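Local coordinates for protein IroE-like serine hydrolase (Shewanella oneidensis, PDB 3GFF) that probably hydrolyses ester bonds as a serine hydrolase of the esterase D family, with an alpha/beta-hydrolase fold, at residues Q72-I77 against H261-F266; D265-I270 against Q299-Q304. All coordinates share one frame; numbering follows the deposited sequence.

Both contacts involve the chain that leaves helix 250-263, and their centres lie 10 Å apart on the same side of the chain's centre. Interaction 1 packs segment 261-266 against the loop 72-77, which leads into a strand of the main sheet; interaction 2 takes the next few residues, 265-270, to helix 299-311. Asp-265 and Phe-266 belong to both. A second link runs through Lys-75, whose CE lies 3.6 Å from OE1 of Gln-300. The likely catalytic triad, Ser-145, Asp-169 and His-247, is made of residues outside both contacts. Interaction 1 lies within the hydrolase core, and interaction 2 joins the chain leaving it to helix 299-311.

Interaction 1 (Q72-I77 against H261-F266); sequences QIPKVI and HLFKDF
Pro-74 sets its CD over one face of the Phe-263 ring, 3.7 Å from the centroid and 26° off the normal, a CH-pi contact displaced toward the rim. The packing is tight, with Pro-74 CD only 3.3 Å from Phe-263 CG, while Pro-74 CG reaches Phe-263 CD1 at 3.6 Å. Phe-263 CG lies anti to the carbonyl carbon, beside the backbone N (chi1 -67°), which brings it to Pro-74 CD. Ile-73 adds its branch point, CB lying 4.0 Å from Phe-263 CD2, and Val-76 CG1 comes up more loosely to Phe-263 CZ. On the face opposite Pro-74 sits Leu-262 CD2, so the ring is held between the proline and its helix neighbour. CD1 of Phe-263 points over the centre of the Phe-266 ring, an edge-to-face pair, and Pro-74 CG approaches Phe-266 CD2 at 4.4 Å. Replacing Phe-263 by an alanine would probably leave a gap between Pro-74 and Leu-262 and set the Phe-266 ring freer to turn. Around this cluster, Ile-73 leans on Leu-62 and Leu-65 of helix 51-65, Val-76 rests on strand 43-48, and Leu-262 and Phe-266 meet helix 277-291, so the chain around Phe-263 lies between the sheet and a later helix.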
ATOM      1  N   GLN A  72       8.439   6.159   8.508  1.00 26.51           N
ATOM      2  CA  GLN A  72       9.128   6.147   7.241  1.00 26.27           C
ATOM      3  C   GLN A  72       8.996   7.483   6.542  1.00 26.11           C
ATOM      4  O   GLN A  72       9.857   7.860   5.737  1.00 27.27           O
ATOM      5  CB  GLN A  72       8.588   5.005   6.376  1.00 26.63           C
ATOM      6  CG  GLN A  72       8.753   3.638   7.051  1.00 27.26           C
ATOM      7  CD  GLN A  72      10.210   3.269   7.278  1.00 27.70           C
ATOM      8  OE1 GLN A  72      10.976   3.121   6.326  1.00 28.04           O
ATOM      9  NE2 GLN A  72      10.590   3.098   8.533  1.00 27.64           N
ATOM     10  N   ILE A  73       7.902   8.192   6.800  1.00 24.61           N
ATOM     11  CA  ILE A  73       7.770   9.523   6.258  1.00 24.10           C
ATOM     12  C   ILE A  73       7.315  10.386   7.423  1.00 24.69           C
ATOM     13  O   ILE A  73       6.893   9.848   8.440  1.00 26.79           O
ATOM     14  CB  ILE A  73       6.830   9.570   5.037  1.00 23.66           C
ATOM     15  CG1 ILE A  73       5.393   9.195   5.409  1.00 23.79           C
ATOM     16  CG2 ILE A  73       7.345   8.665   3.908  1.00 23.16           C
ATOM     17  CD1 ILE A  73       4.412   9.296   4.241  1.00 22.82           C
ATOM     18  N   PRO A  74       7.436  11.720   7.311  1.00 24.72           N
ATOM     19  CA  PRO A  74       6.940  12.552   8.396  1.00 23.88           C
ATOM     20  C   PRO A  74       5.411  12.663   8.386  1.00 25.24           C
ATOM     21  O   PRO A  74       4.734  12.214   7.441  1.00 25.00           O
ATOM     22  CB  PRO A  74       7.610  13.906   8.142  1.00 24.99           C
ATOM     23  CG  PRO A  74       7.977  13.929   6.736  1.00 24.46           C
ATOM     24  CD  PRO A  74       8.024  12.514   6.223  1.00 24.51           C
ATOM     25  N   LYS A  75       4.875  13.253   9.442  1.00 24.76           N
ATOM     26  CA  LYS A  75       3.440  13.494   9.535  1.00 25.02           C
ATOM     27  C   LYS A  75       3.019  14.573   8.525  1.00 22.72           C
ATOM     28  O   LYS A  75       3.727  15.517   8.322  1.00 22.45           O
ATOM     29  CB  LYS A  75       3.094  13.932  10.959  1.00 25.56           C
ATOM     30  CG  LYS A  75       3.375  12.872  12.056  1.00 26.33           C
ATOM     31  CD  LYS A  75       2.393  11.766  11.978  1.00 27.62           C
ATOM     32  CE  LYS A  75       2.453  10.801  13.185  1.00 27.94           C
ATOM     33  NZ  LYS A  75       3.714  10.022  13.267  1.00 29.30           N
ATOM     34  N   VAL A  76       1.878  14.414   7.868  1.00 21.91           N
ATOM     35  CA  VAL A  76       1.377  15.419   6.923  1.00 21.01           C
ATOM     36  C   VAL A  76      -0.128  15.642   7.112  1.00 21.39           C
ATOM     37  O   VAL A  76      -0.792  14.836   7.750  1.00 20.87           O
ATOM     38  CB  VAL A  76       1.582  14.984   5.470  1.00 20.13           C
ATOM     39  CG1 VAL A  76       3.093  14.725   5.186  1.00 19.43           C
ATOM     40  CG2 VAL A  76       0.741  13.724   5.156  1.00 20.62           C
ATOM     41  N   ILE A  77      -0.612  16.758   6.563  1.00 21.25           N
ATOM     42  CA  ILE A  77      -2.027  17.102   6.449  1.00 20.34           C
ATOM     43  C   ILE A  77      -2.379  16.585   5.046  1.00 21.20           C
ATOM     44  O   ILE A  77      -1.689  16.896   4.083  1.00 18.74           O
ATOM     45  CB  ILE A  77      -2.277  18.639   6.527  1.00 20.97           C
ATOM     46  CG1 ILE A  77      -1.974  19.161   7.951  1.00 20.36           C
ATOM     47  CG2 ILE A  77      -3.728  19.007   6.122  1.00 19.10           C
ATOM     48  CD1 ILE A  77      -1.910  20.660   8.080  1.00 20.21           C
ATOM     49  N   HIS A 261      10.529   8.246  -1.466  1.00 20.96           N
ATOM     50  CA  HIS A 261      11.659   8.886  -2.098  1.00 21.41           C
ATOM     51  C   HIS A 261      11.713  10.389  -1.754  1.00 22.56           C
ATOM     52  O   HIS A 261      12.771  10.929  -1.433  1.00 22.44           O
ATOM     53  CB  HIS A 261      11.561   8.714  -3.606  1.00 22.38           C
ATOM     54  CG  HIS A 261      12.571   9.511  -4.355  1.00 20.83           C
ATOM     55  ND1 HIS A 261      13.899   9.156  -4.390  1.00 19.99           N
ATOM     56  CD2 HIS A 261      12.461  10.657  -5.070  1.00 21.07           C
ATOM     57  CE1 HIS A 261      14.568  10.037  -5.112  1.00 19.96           C
ATOM     58  NE2 HIS A 261      13.727  10.958  -5.533  1.00 20.85           N
ATOM     59  N   LEU A 262      10.561  11.058  -1.788  1.00 22.35           N
ATOM     60  CA  LEU A 262      10.508  12.475  -1.435  1.00 22.70           C
ATOM     61  C   LEU A 262      11.015  12.757  -0.027  1.00 22.63           C
ATOM     62  O   LEU A 262      11.727  13.728   0.191  1.00 23.15           O
ATOM     63  CB  LEU A 262       9.072  13.021  -1.549  1.00 22.60           C
ATOM     64  CG  LEU A 262       8.944  14.524  -1.286  1.00 22.77           C
ATOM     65  CD1 LEU A 262       9.624  15.353  -2.431  1.00 21.63           C
ATOM     66  CD2 LEU A 262       7.442  14.911  -1.133  1.00 22.29           C
ATOM     67  N   PHE A 263      10.646  11.907   0.927  1.00 22.65           N
ATOM     68  CA  PHE A 263      11.013  12.101   2.338  1.00 22.81           C
ATOM     69  C   PHE A 263      12.165  11.267   2.884  1.00 23.50           C
ATOM     70  O   PHE A 263      12.441  11.278   4.096  1.00 21.14           O
ATOM     71  CB  PHE A 263       9.779  11.878   3.204  1.00 23.51           C
ATOM     72  CG  PHE A 263       8.734  12.921   3.008  1.00 23.55           C
ATOM     73  CD1 PHE A 263       9.005  14.247   3.305  1.00 24.66           C
ATOM     74  CD2 PHE A 263       7.475  12.591   2.549  1.00 23.55           C
ATOM     75  CE1 PHE A 263       8.034  15.214   3.136  1.00 23.63           C
ATOM     76  CE2 PHE A 263       6.523  13.539   2.388  1.00 22.91           C
ATOM     77  CZ  PHE A 263       6.793  14.846   2.669  1.00 23.55           C
ATOM     78  N   LYS A 264      12.850  10.587   1.977  1.00 24.07           N
ATOM     79  CA  LYS A 264      13.946   9.701   2.278  1.00 25.76           C
ATOM     80  C   LYS A 264      15.021  10.318   3.171  1.00 25.24           C
ATOM     81  O   LYS A 264      15.374   9.768   4.218  1.00 23.48           O
ATOM     82  CB  LYS A 264      14.568   9.237   0.947  1.00 27.38           C
ATOM     83  CG  LYS A 264      15.612   8.124   1.048  1.00 29.57           C
ATOM     84  CD  LYS A 264      16.147   7.698  -0.366  1.00 29.85           C
ATOM     85  CE  LYS A 264      14.999   7.395  -1.372  1.00 31.27           C
ATOM     86  NZ  LYS A 264      15.346   6.567  -2.590  1.00 30.34           N
ATOM     87  N   ASP A 265      15.518  11.491   2.780  1.00 24.61           N
ATOM     88  CA  ASP A 265      16.627  12.101   3.502  1.00 24.68           C
ATOM     89  C   ASP A 265      16.258  12.855   4.789  1.00 23.74           C
ATOM     90  O   ASP A 265      17.128  13.491   5.380  1.00 21.19           O
ATOM     91  CB  ASP A 265      17.388  13.014   2.549  1.00 25.04           C
ATOM     92  CG  ASP A 265      17.953  12.275   1.388  1.00 25.17           C
ATOM     93  OD1 ASP A 265      18.405  11.124   1.550  1.00 26.13           O
ATOM     94  OD2 ASP A 265      17.954  12.847   0.283  1.00 27.21           O
ATOM     95  N   PHE A 266      14.990  12.768   5.210  1.00 23.13           N
ATOM     96  CA  PHE A 266      14.478  13.477   6.409  1.00 23.58           C
ATOM     97  C   PHE A 266      14.723  12.715   7.683  1.00 23.74           C
ATOM     98  O   PHE A 266      14.642  13.292   8.778  1.00 23.97           O
ATOM     99  CB  PHE A 266      12.966  13.720   6.315  1.00 22.97           C
ATOM    100  CG  PHE A 266      12.564  14.798   5.354  1.00 22.72           C
ATOM    101  CD1 PHE A 266      12.879  14.719   4.004  1.00 22.44           C
ATOM    102  CD2 PHE A 266      11.795  15.867   5.787  1.00 23.34           C
ATOM    103  CE1 PHE A 266      12.484  15.690   3.133  1.00 21.21           C
ATOM    104  CE2 PHE A 266      11.375  16.838   4.906  1.00 22.21           C
ATOM    105  CZ  PHE A 266      11.714  16.744   3.568  1.00 21.74           C
TER

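Interaction 2 (D265-I270 against Q299-Q304); sequences DFAIDI and QQYLEQ
Tyr-301 reaches from its helix to the backbone of Ile-268, and the polar part of the contact is gathered at its hydroxyl. The amide of Ile-268 donates to Tyr-301 OH over 2.8 Å, an almost straight bond with an angle of 176° at the hydrogen. The nitrogen lies near the plane of the ring, at its edge, so the phenol is met at its tip and not across a face. CG of Tyr-301 is anti to the backbone N (chi1 -177°), which sends CG out from the helix toward segment 265-270. Ile-268 O also lies close to the hydroxyl, 3.3 Å from Tyr-301 OH.

Phe-266, Ala-267 and Ile-268 belong to the connection between helix 250-263, which follows strand 235-241 at the edge of the alpha/beta-hydrolase sheet, and helix 277-291; helix 299-311 comes next in the chain. The contact thus ties the linker leaving the hydrolase core to the C-terminal helices. From the same helix the side chain of Gln-300 hydrogen-bonds to Tyr-43 OH and Glu-34 O through NE2.

The apolar part is borne by Ile-268, whose side chain slants across that of Tyr-301. CG1 and CD1 are each 4.0 Å from Tyr-301 CE2, and CD1 goes on to meet Leu-302 CD2 at 4.2 Å. Besides these, Ile-268 packs on Val-280 and Gln-283 of helix 277-291. Lighter van der Waals contacts come from the residues before it: Ala-267 CA is 3.5 Å from Tyr-301 OH, and Phe-266 O is 4.0 Å from Tyr-301 CE2. That carbonyl oxygen accepts a hydrogen bond from Tyr-284 OH.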
ATOM      1  N   ASP A 265      15.518  11.491   2.780  1.00 24.61           N
ATOM      2  CA  ASP A 265      16.627  12.101   3.502  1.00 24.68           C
ATOM      3  C   ASP A 265      16.258  12.855   4.789  1.00 23.74           C
ATOM      4  O   ASP A 265      17.128  13.491   5.380  1.00 21.19           O
ATOM      5  CB  ASP A 265      17.388  13.014   2.549  1.00 25.04           C
ATOM      6  CG  ASP A 265      17.953  12.275   1.388  1.00 25.17           C
ATOM      7  OD1 ASP A 265      18.405  11.124   1.550  1.00 26.13           O
ATOM      8  OD2 ASP A 265      17.954  12.847   0.283  1.00 27.21           O
ATOM      9  N   PHE A 266      14.990  12.768   5.210  1.00 23.13           N
ATOM     10  CA  PHE A 266      14.478  13.477   6.409  1.00 23.58           C
ATOM     11  C   PHE A 266      14.723  12.715   7.683  1.00 23.74           C
ATOM     12  O   PHE A 266      14.642  13.292   8.778  1.00 23.97           O
ATOM     13  CB  PHE A 266      12.966  13.720   6.315  1.00 22.97           C
ATOM     14  CG  PHE A 266      12.564  14.798   5.354  1.00 22.72           C
ATOM     15  CD1 PHE A 266      12.879  14.719   4.004  1.00 22.44           C
ATOM     16  CD2 PHE A 266      11.795  15.867   5.787  1.00 23.34           C
ATOM     17  CE1 PHE A 266      12.484  15.690   3.133  1.00 21.21           C
ATOM     18  CE2 PHE A 266      11.375  16.838   4.906  1.00 22.21           C
ATOM     19  CZ  PHE A 266      11.714  16.744   3.568  1.00 21.74           C
ATOM     20  N   ALA A 267      14.965  11.411   7.532  1.00 24.13           N
ATOM     21  CA  ALA A 267      15.261  10.501   8.650  1.00 24.05           C
ATOM     22  C   ALA A 267      16.594  10.834   9.343  1.00 23.32           C
ATOM     23  O   ALA A 267      17.593  11.142   8.703  1.00 23.01           O
ATOM     24  CB  ALA A 267      15.270   9.022   8.141  1.00 23.27           C
ATOM     25  N   ILE A 268      16.581  10.775  10.664  1.00 23.85           N
ATOM     26  CA  ILE A 268      17.748  11.050  11.502  1.00 23.66           C
ATOM     27  C   ILE A 268      18.098   9.725  12.184  1.00 25.50           C
ATOM     28  O   ILE A 268      17.298   9.189  12.964  1.00 26.53           O
ATOM     29  CB  ILE A 268      17.424  12.134  12.565  1.00 22.57           C
ATOM     30  CG1 ILE A 268      17.164  13.493  11.898  1.00 22.64           C
ATOM     31  CG2 ILE A 268      18.542  12.288  13.575  1.00 21.71           C
ATOM     32  CD1 ILE A 268      16.598  14.556  12.885  1.00 22.94           C
ATOM     33  N   ASP A 269      19.269   9.186  11.868  1.00 27.08           N
ATOM     34  CA  ASP A 269      19.740   7.932  12.456  1.00 28.42           C
ATOM     35  C   ASP A 269      20.644   8.269  13.631  1.00 29.79           C
ATOM     36  O   ASP A 269      21.810   8.655  13.443  1.00 29.53           O
ATOM     37  CB  ASP A 269      20.513   7.157  11.397  1.00 29.75           C
ATOM     38  CG  ASP A 269      20.804   5.731  11.790  1.00 30.06           C
ATOM     39  OD1 ASP A 269      20.710   5.352  12.984  1.00 31.08           O
ATOM     40  OD2 ASP A 269      21.132   4.978  10.867  1.00 30.85           O
ATOM     41  N   ILE A 270      20.128   8.108  14.849  1.00 30.80           N
ATOM     42  CA  ILE A 270      20.903   8.470  16.034  1.00 32.51           C
ATOM     43  C   ILE A 270      21.908   7.398  16.460  1.00 33.73           C
ATOM     44  O   ILE A 270      22.188   7.296  17.644  1.00 34.26           O
ATOM     45  CB  ILE A 270      19.979   8.820  17.247  1.00 32.52           C
ATOM     46  N   GLN A 299       8.855  18.480  15.086  1.00 26.14           N
ATOM     47  CA  GLN A 299       8.846  18.541  16.558  1.00 28.62           C
ATOM     48  C   GLN A 299       8.464  17.184  17.218  1.00 28.65           C
ATOM     49  O   GLN A 299       9.081  16.788  18.212  1.00 29.16           O
ATOM     50  CB  GLN A 299       7.846  19.606  17.024  1.00 30.83           C
ATOM     51  CG  GLN A 299       8.176  20.242  18.369  1.00 33.22           C
ATOM     52  CD  GLN A 299       9.124  21.438  18.241  1.00 35.63           C
ATOM     53  OE1 GLN A 299       9.194  22.094  17.179  1.00 37.62           O
ATOM     54  NE2 GLN A 299       9.834  21.755  19.336  1.00 36.41           N
ATOM     55  N   GLN A 300       7.437  16.491  16.697  1.00 28.06           N
ATOM     56  CA  GLN A 300       7.031  15.161  17.233  1.00 29.23           C
ATOM     57  C   GLN A 300       8.148  14.140  17.123  1.00 28.61           C
ATOM     58  O   GLN A 300       8.377  13.358  18.038  1.00 30.31           O
ATOM     59  CB  GLN A 300       5.894  14.524  16.412  1.00 30.06           C
ATOM     60  CG  GLN A 300       4.534  15.062  16.610  1.00 30.44           C
ATOM     61  CD  GLN A 300       3.526  14.319  15.783  1.00 30.31           C
ATOM     62  OE1 GLN A 300       3.513  13.084  15.762  1.00 29.49           O
ATOM     63  NE2 GLN A 300       2.650  15.072  15.097  1.00 30.69           N
ATOM     64  N   TYR A 301       8.752  14.110  15.939  1.00 27.60           N
ATOM     65  CA  TYR A 301       9.838  13.204  15.579  1.00 27.65           C
ATOM     66  C   TYR A 301      11.009  13.374  16.526  1.00 27.32           C
ATOM     67  O   TYR A 301      11.515  12.401  17.052  1.00 27.04           O
ATOM     68  CB  TYR A 301      10.239  13.437  14.107  1.00 28.77           C
ATOM     69  CG  TYR A 301      11.307  12.509  13.558  1.00 29.15           C
ATOM     70  CD1 TYR A 301      11.168  11.122  13.648  1.00 29.41           C
ATOM     71  CD2 TYR A 301      12.431  13.017  12.897  1.00 29.28           C
ATOM     72  CE1 TYR A 301      12.125  10.266  13.126  1.00 29.07           C
ATOM     73  CE2 TYR A 301      13.408  12.170  12.373  1.00 28.97           C
ATOM     74  CZ  TYR A 301      13.246  10.795  12.491  1.00 29.48           C
ATOM     75  OH  TYR A 301      14.195   9.947  11.977  1.00 29.40           O
ATOM     76  N   LEU A 302      11.417  14.611  16.756  1.00 27.59           N
ATOM     77  CA  LEU A 302      12.504  14.894  17.676  1.00 28.77           C
ATOM     78  C   LEU A 302      12.171  14.371  19.058  1.00 28.99           C
ATOM     79  O   LEU A 302      12.994  13.717  19.685  1.00 28.02           O
ATOM     80  CB  LEU A 302      12.788  16.390  17.778  1.00 28.61           C
ATOM     81  CG  LEU A 302      13.445  17.073  16.592  1.00 28.30           C
ATOM     82  CD1 LEU A 302      13.760  18.480  17.035  1.00 28.36           C
ATOM     83  CD2 LEU A 302      14.714  16.327  16.172  1.00 29.00           C
ATOM     84  N   GLU A 303      10.960  14.671  19.515  1.00 30.57           N
ATOM     85  CA  GLU A 303      10.475  14.220  20.826  1.00 31.96           C
ATOM     86  C   GLU A 303      10.475  12.678  20.912  1.00 32.91           C
ATOM     87  O   GLU A 303      10.757  12.117  21.971  1.00 32.56           O
ATOM     88  CB  GLU A 303       9.089  14.793  21.120  1.00 31.45           C
ATOM     89  N   GLN A 304      10.162  12.007  19.803  1.00 33.73           N
ATOM     90  CA  GLN A 304      10.219  10.540  19.749  1.00 34.86           C
ATOM     91  C   GLN A 304      11.653  10.091  19.952  1.00 33.61           C
ATOM     92  O   GLN A 304      11.914   9.208  20.774  1.00 34.00           O
ATOM     93  CB  GLN A 304       9.728   9.992  18.401  1.00 36.03           C
ATOM     94  CG  GLN A 304       8.253  10.246  18.062  1.00 36.70           C
ATOM     95  CD  GLN A 304       7.901   9.771  16.652  1.00 37.18           C
ATOM     96  OE1 GLN A 304       8.698   9.094  16.001  1.00 37.56           O
ATOM     97  NE2 GLN A 304       6.699  10.128  16.177  1.00 38.23           N
TER